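PDB 1JK0: ribonucleoside-diphosphate reductase small chain 2 from Saccharomyces cerevisiae, which forms part of the ribonucleotide reductase that makes deoxyribonucleotides for DNA synthesis, and is required for proper folding of the partner subunit RNR2 and for assembly with the large subunits. Local coordinates for residues K79-I82 / G83-A87; I188-A191 / G192-S196; S173-A176 / E177-V180. All coordinates share one frame; numbering follows the deposited sequence.

Along the chain the order is contact 1 (helix 78-89), contact 3 (the start of helix 175-188) and contact 2 (the start of helix 191-200), all in the helical, strand-free, ferritin-like fold of the small-chain family. Contacts 1 and 2 are neighbours in space, their centres about 13 Å apart, and they touch through a probable hydrogen bond between Tyr81 and Ser196 and through packing of Leu85 on Asn193. Contact 3 lies farther off, its centre about 23 Å from that of contact 2 and 33 Å from that of contact 1. Leu86 of contact 1 and Tyr194 of contact 2 each bring a side chain to about 4 Å from that of Tyr131, the predicted active-site residue, whereas contact 3 lies away from it.

Contact 1: residues K79-I82 / G83-A87; sequences KTYI and GNLLA
Ile82 and Leu86 lie side by side one turn apart on helix 78-89, pointing the same way, in an i to i+4 pairing on the buried face of an alpha helix within the ferritin-like fold. The methyl branch does the touching: Ile82 CG2 meets Leu86 CG at 3.9 Å and Leu86 CD1 at 4.0 Å. Its place follows from a first torsion of -62°, which turns CG1 to the side of the backbone N and leaves CG2 opposite that nitrogen, beside the carbonyl carbon and facing the next turn. Beneath the pair, Leu86 N donates to Ile82 O at 2.9 Å, and in the next row round the helix Leu85 N reaches Tyr81 O at 3.0 Å along a nearly straight N-H line (174°). This is the tight side. Leu200 covers Ile82, Met134 and Val135 of helix 111-138 pack on Leu86, and the side chain of Leu86 comes within about 4 Å of that of Tyr131, predicted to belong to the active site. Tyr81, partly exposed, touches Met197 of helix 191-200, and its hydroxyl probably hydrogen-bonds Ser196.

The opposite flank is looser. Thr80 is exposed to solvent, and the backbone bond from Asn84 N to Thr80 O is weak at 3.3 Å. Asn84, only partly exposed, rests against Phe148 and Leu262 of neighbouring loops. Its amide curls back toward the preceding turn without bonding there: Asn84 ND2 stops 3.2 Å from Thr80 O, at a poor angle.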
loop_
_atom_site.group_PDB
_atom_site.type_symbol
_atom_site.label_atom_id
_atom_site.label_comp_id
_atom_site.label_asym_id
_atom_site.label_seq_id
_atom_site.Cartn_x
_atom_site.Cartn_y
_atom_site.Cartn_z
ATOM N N LYS B 79 32.615 -17.169 7.413
ATOM C CA LYS B 79 31.274 -17.493 7.875
ATOM C C LYS B 79 30.821 -16.416 8.858
ATOM O O LYS B 79 29.634 -16.100 8.966
ATOM C CB LYS B 79 31.278 -18.852 8.573
ATOM C CG LYS B 79 31.556 -20.024 7.650
ATOM C CD LYS B 79 31.781 -21.311 8.443
ATOM C CE LYS B 79 31.878 -22.519 7.519
ATOM N NZ LYS B 79 32.768 -22.260 6.352
ATOM N N THR B 80 31.785 -15.854 9.577
ATOM C CA THR B 80 31.500 -14.816 10.552
ATOM C C THR B 80 31.127 -13.528 9.816
ATOM O O THR B 80 30.265 -12.770 10.265
ATOM C CB THR B 80 32.727 -14.579 11.459
ATOM O OG1 THR B 80 33.185 -15.839 11.969
ATOM C CG2 THR B 80 32.362 -13.676 12.631
ATOM N N TYR B 81 31.773 -13.297 8.676
ATOM C CA TYR B 81 31.521 -12.113 7.862
ATOM C C TYR B 81 30.056 -12.055 7.465
ATOM O O TYR B 81 29.292 -11.216 7.943
ATOM C CB TYR B 81 32.377 -12.160 6.597
ATOM C CG TYR B 81 32.201 -10.959 5.701
ATOM C CD1 TYR B 81 32.253 -9.666 6.230
ATOM C CD2 TYR B 81 32.014 -11.105 4.329
ATOM C CE1 TYR B 81 32.124 -8.545 5.423
ATOM C CE2 TYR B 81 31.884 -9.987 3.505
ATOM C CZ TYR B 81 31.940 -8.710 4.062
ATOM O OH TYR B 81 31.808 -7.596 3.273
ATOM N N ILE B 82 29.688 -12.959 6.567
ATOM C CA ILE B 82 28.328 -13.078 6.082
ATOM C C ILE B 82 27.359 -12.933 7.246
ATOM O O ILE B 82 26.295 -12.342 7.104
ATOM C CB ILE B 82 28.132 -14.444 5.415
ATOM C CG1 ILE B 82 29.066 -14.546 4.209
ATOM C CG2 ILE B 82 26.679 -14.642 5.022
ATOM C CD1 ILE B 82 29.111 -15.909 3.577
ATOM N N GLY B 83 27.742 -13.475 8.397
ATOM C CA GLY B 83 26.899 -13.390 9.575
ATOM C C GLY B 83 26.453 -11.968 9.840
ATOM O O GLY B 83 25.259 -11.687 9.845
ATOM N N ASN B 84 27.406 -11.067 10.057
ATOM C CA ASN B 84 27.086 -9.664 10.318
ATOM C C ASN B 84 26.414 -9.028 9.096
ATOM O O ASN B 84 25.416 -8.313 9.223
ATOM C CB ASN B 84 28.362 -8.891 10.685
ATOM C CG ASN B 84 29.047 -9.442 11.931
ATOM O OD1 ASN B 84 28.494 -9.397 13.039
ATOM N ND2 ASN B 84 30.256 -9.969 11.755
ATOM N N LEU B 85 26.973 -9.303 7.916
ATOM C CA LEU B 85 26.462 -8.801 6.635
ATOM C C LEU B 85 24.947 -8.960 6.576
ATOM O O LEU B 85 24.227 -8.032 6.211
ATOM C CB LEU B 85 27.103 -9.584 5.486
ATOM C CG LEU B 85 26.898 -9.129 4.040
ATOM C CD1 LEU B 85 25.431 -9.214 3.651
ATOM C CD2 LEU B 85 27.419 -7.715 3.892
ATOM N N LEU B 86 24.473 -10.149 6.925
ATOM C CA LEU B 86 23.049 -10.416 6.933
ATOM C C LEU B 86 22.459 -9.727 8.146
ATOM O O LEU B 86 21.512 -8.960 8.030
ATOM C CB LEU B 86 22.773 -11.922 7.014
ATOM C CG LEU B 86 23.408 -12.820 5.945
ATOM C CD1 LEU B 86 22.879 -14.243 6.087
ATOM C CD2 LEU B 86 23.106 -12.268 4.565
ATOM N N ALA B 87 23.047 -9.998 9.307
ATOM C CA ALA B 87 22.590 -9.433 10.576
ATOM C C ALA B 87 22.389 -7.922 10.531
ATOM O O ALA B 87 21.529 -7.385 11.228
ATOM C CB ALA B 87 23.561 -9.794 11.688
#

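Contact 2: residues I188-A191 / G192-S196; sequences IFQA and GNYAS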
loop_
_atom_site.group_PDB
_atom_site.type_symbol
_atom_site.label_atom_id
_atom_site.label_comp_id
_atom_site.label_asym_id
_atom_site.label_seq_id
_atom_site.Cartn_x
_atom_site.Cartn_y
_atom_site.Cartn_z
ATOM N N ILE B 188 25.184 4.914 -1.770
ATOM C CA ILE B 188 26.529 4.976 -1.221
ATOM C C ILE B 188 26.694 3.903 -0.161
ATOM O O ILE B 188 27.337 2.886 -0.396
ATOM C CB ILE B 188 26.830 6.350 -0.574
ATOM C CG1 ILE B 188 26.653 7.465 -1.606
ATOM C CG2 ILE B 188 28.258 6.362 -0.029
ATOM C CD1 ILE B 188 26.907 8.851 -1.062
ATOM N N PHE B 189 26.083 4.132 0.997
ATOM C CA PHE B 189 26.172 3.211 2.119
ATOM C C PHE B 189 26.499 1.759 1.838
ATOM O O PHE B 189 27.650 1.426 1.560
ATOM C CB PHE B 189 24.921 3.288 2.977
ATOM C CG PHE B 189 25.017 4.318 4.047
ATOM C CD1 PHE B 189 25.030 5.668 3.723
ATOM C CD2 PHE B 189 25.180 3.940 5.376
ATOM C CE1 PHE B 189 25.208 6.634 4.701
ATOM C CE2 PHE B 189 25.361 4.899 6.369
ATOM C CZ PHE B 189 25.377 6.253 6.028
ATOM N N GLN B 190 25.507 0.884 1.900
ATOM C CA GLN B 190 25.783 -0.533 1.706
ATOM C C GLN B 190 26.479 -0.983 0.422
ATOM O O GLN B 190 26.469 -2.170 0.100
ATOM C CB GLN B 190 24.496 -1.313 1.901
ATOM C CG GLN B 190 23.923 -1.140 3.280
ATOM C CD GLN B 190 22.615 -1.851 3.428
ATOM O OE1 GLN B 190 21.641 -1.507 2.765
ATOM N NE2 GLN B 190 22.578 -2.862 4.292
ATOM N N ALA B 191 27.098 -0.054 -0.303
ATOM C CA ALA B 191 27.799 -0.405 -1.535
ATOM C C ALA B 191 28.872 -1.437 -1.207
ATOM O O ALA B 191 29.160 -2.335 -2.007
ATOM C CB ALA B 191 28.430 0.835 -2.163
ATOM N N GLY B 192 29.456 -1.294 -0.020
ATOM C CA GLY B 192 30.477 -2.222 0.421
ATOM C C GLY B 192 29.939 -3.639 0.444
ATOM O O GLY B 192 30.565 -4.555 -0.085
ATOM N N ASN B 193 28.769 -3.815 1.054
ATOM C CA ASN B 193 28.122 -5.123 1.156
ATOM C C ASN B 193 28.097 -5.832 -0.192
ATOM O O ASN B 193 28.757 -6.855 -0.382
ATOM C CB ASN B 193 26.679 -4.973 1.656
ATOM C CG ASN B 193 26.587 -4.261 3.003
ATOM O OD1 ASN B 193 27.184 -3.194 3.205
ATOM N ND2 ASN B 193 25.819 -4.842 3.927
ATOM N N TYR B 194 27.334 -5.276 -1.130
ATOM C CA TYR B 194 27.203 -5.856 -2.462
ATOM C C TYR B 194 28.568 -6.092 -3.096
ATOM O O TYR B 194 28.817 -7.146 -3.682
ATOM C CB TYR B 194 26.373 -4.936 -3.357
ATOM C CG TYR B 194 25.147 -4.372 -2.676
ATOM C CD1 TYR B 194 24.937 -2.996 -2.618
ATOM C CD2 TYR B 194 24.202 -5.210 -2.082
ATOM C CE1 TYR B 194 23.818 -2.463 -1.987
ATOM C CE2 TYR B 194 23.075 -4.685 -1.443
ATOM C CZ TYR B 194 22.894 -3.312 -1.402
ATOM O OH TYR B 194 21.790 -2.776 -0.783
ATOM N N ALA B 195 29.449 -5.104 -2.979
ATOM C CA ALA B 195 30.786 -5.207 -3.538
ATOM C C ALA B 195 31.447 -6.492 -3.035
ATOM O O ALA B 195 32.129 -7.195 -3.787
ATOM C CB ALA B 195 31.606 -3.993 -3.131
ATOM N N SER B 196 31.224 -6.801 -1.761
ATOM C CA SER B 196 31.798 -7.993 -1.138
ATOM C C SER B 196 31.198 -9.270 -1.683
ATOM O O SER B 196 31.914 -10.130 -2.197
ATOM C CB SER B 196 31.575 -7.964 0.369
ATOM O OG SER B 196 32.121 -6.788 0.936
#
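The carbonyl oxygen of Gln190 sits over one face of the Tyr194 ring, 3.2 Å from Tyr194 CD1 and 3.4 Å from CE1, at the N-terminal start of helix 191-200, where Gln190 is the N-cap residue. The ring lies there because a first torsion of -43° carries CG away from the carbonyl carbon and back toward the start of the helix. Gln190 O also accepts from Tyr194 N, but this bond is weak at 3.5 Å; the firmer first-turn bond is Ala195 N to Ala191 O, 2.9 Å. On the other flank Asn193 folds back against Gln190, its OD1 3.5 Å from Gln190 CB. The two amide planes stand 73° apart, and Asn193 ND2 and Gln190 NE2 approach no closer than 3.8 Å.

Outside this shell, Asn213, Ile216 and Cys217 of helix 207-232 pack against the Tyr194 side chain, whose hydroxyl has a weak hydrogen bond to Arg220, while Gln190 and Asn193 both touch Ser89 of helix 78-89. Tyr277 covers Ala191 and Ala195. The Tyr194 side chain lies about 4 Å from that of Tyr131, the predicted active-site residue.

An oxygen over the pi face gains little electrostatically and the N-H bond to it is weak, so the position of the ring probably owes more to packing on helix 207-232.

Contact 3: residues S173-A176 / E177-V180; sequences SLYA and ERLV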
loop_
_atom_site.group_PDB
_atom_site.type_symbol
_atom_site.label_atom_id
_atom_site.label_comp_id
_atom_site.label_asym_id
_atom_site.label_seq_id
_atom_site.Cartn_x
_atom_site.Cartn_y
_atom_site.Cartn_z
ATOM N N SER B 173 16.204 21.477 7.438
ATOM C CA SER B 173 16.637 20.809 6.211
ATOM C C SER B 173 15.709 21.135 5.039
ATOM O O SER B 173 14.543 21.474 5.236
ATOM C CB SER B 173 16.662 19.294 6.417
ATOM O OG SER B 173 15.366 18.804 6.726
ATOM N N LEU B 174 16.234 21.030 3.822
ATOM C CA LEU B 174 15.454 21.292 2.616
ATOM C C LEU B 174 15.228 20.001 1.834
ATOM O O LEU B 174 16.048 19.082 1.889
ATOM C CB LEU B 174 16.179 22.296 1.731
ATOM C CG LEU B 174 16.255 23.735 2.236
ATOM C CD1 LEU B 174 17.148 24.552 1.306
ATOM C CD2 LEU B 174 14.862 24.329 2.303
ATOM N N TYR B 175 14.122 19.945 1.095
ATOM C CA TYR B 175 13.757 18.768 0.310
ATOM C C TYR B 175 14.872 18.270 -0.599
ATOM O O TYR B 175 15.196 17.076 -0.611
ATOM C CB TYR B 175 12.515 19.063 -0.528
ATOM C CG TYR B 175 12.057 17.888 -1.356
ATOM C CD1 TYR B 175 11.672 16.697 -0.750
ATOM C CD2 TYR B 175 12.027 17.957 -2.749
ATOM C CE1 TYR B 175 11.271 15.605 -1.504
ATOM C CE2 TYR B 175 11.625 16.870 -3.512
ATOM C CZ TYR B 175 11.249 15.697 -2.880
ATOM O OH TYR B 175 10.846 14.615 -3.623
ATOM N N ALA B 176 15.455 19.182 -1.366
ATOM C CA ALA B 176 16.530 18.808 -2.266
ATOM C C ALA B 176 17.636 18.145 -1.464
ATOM O O ALA B 176 18.193 17.138 -1.889
ATOM C CB ALA B 176 17.062 20.026 -2.983
ATOM N N GLU B 177 17.947 18.713 -0.300
ATOM C CA GLU B 177 18.981 18.158 0.557
ATOM C C GLU B 177 18.625 16.743 0.999
ATOM O O GLU B 177 19.379 15.794 0.735
ATOM C CB GLU B 177 19.195 19.052 1.776
ATOM C CG GLU B 177 20.007 20.300 1.465
ATOM C CD GLU B 177 20.094 21.262 2.635
ATOM O OE1 GLU B 177 20.733 22.323 2.468
ATOM O OE2 GLU B 177 19.522 20.962 3.709
ATOM N N ARG B 178 17.476 16.603 1.657
ATOM C CA ARG B 178 17.017 15.298 2.125
ATOM C C ARG B 178 17.078 14.282 0.991
ATOM O O ARG B 178 17.314 13.099 1.219
ATOM C CB ARG B 178 15.579 15.380 2.633
ATOM C CG ARG B 178 15.338 16.431 3.697
ATOM C CD ARG B 178 14.055 16.146 4.462
ATOM N NE ARG B 178 12.846 16.668 3.827
ATOM C CZ ARG B 178 12.494 17.947 3.844
ATOM N NH1 ARG B 178 13.265 18.832 4.457
ATOM N NH2 ARG B 178 11.363 18.339 3.275
ATOM N N LEU B 179 16.856 14.739 -0.235
ATOM C CA LEU B 179 16.910 13.838 -1.374
ATOM C C LEU B 179 18.333 13.319 -1.550
ATOM O O LEU B 179 18.556 12.112 -1.587
ATOM C CB LEU B 179 16.441 14.565 -2.637
ATOM C CG LEU B 179 15.231 14.009 -3.394
ATOM C CD1 LEU B 179 14.233 13.339 -2.466
ATOM C CD2 LEU B 179 14.587 15.152 -4.131
ATOM N N VAL B 180 19.302 14.226 -1.635
ATOM C CA VAL B 180 20.699 13.822 -1.806
ATOM C C VAL B 180 21.139 12.861 -0.687
ATOM O O VAL B 180 21.803 11.856 -0.942
ATOM C CB VAL B 180 21.633 15.056 -1.841
ATOM C CG1 VAL B 180 23.065 14.612 -2.077
ATOM C CG2 VAL B 180 21.196 16.009 -2.948
#
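Helix 175-188 opens with an i to i+4 ladder whose first rung, Arg178 N to Leu174 O, spans 2.9 Å with an N-H...O angle of 169°, followed by Leu179 N to Tyr175 O and Val180 N to Ala176 O. Two charged side chains turn back from the first turn to the loop residues before it. Arg178 bends at its third torsion (-85°), which swings the guanidinium round to Ser173. There NH1 donates a hydrogen bond to Ser173 OG at 3.1 Å, the hydroxyl lying 17° out of the guanidinium plane, and a weaker one to the carbonyl Ser173 O, which lies in that plane at the group's edge. The flat of the guanidinium rests over Tyr175 N, and NH2 hydrogen-bonds Gln107 OE1 beyond; Ser173 OG in turn has Asn170 O as a partner.

Glu177, extended beyond CG, lies along the other flank. Its OE2 takes the N-H of Leu174 at 3.3 Å, met from above the carboxylate plane. With Leu174 at the N-cap and Glu177 three residues on, this is the Glu half of a capping box; Leu174 has no polar side chain to return the second half. Tyr175 N, also at the helix start, hydrogen-bonds Glu22 OE2. Such acidic groups near a helix N-terminus would probably be favoured by the helix dipole. A leucine in place of Arg178 has no guanidinium to donate to Ser173 or Gln107, and the residues before the helix would probably be less firmly tied to its first turn.

On the apolar side Leu179 CD2 lies over one face of the Tyr175 ring, 3.5 Å from Tyr175 CE2, and Arg178 NH2 approaches the ring at its edge. Leu230 of helix 207-232 packs on both Tyr175 and Leu179.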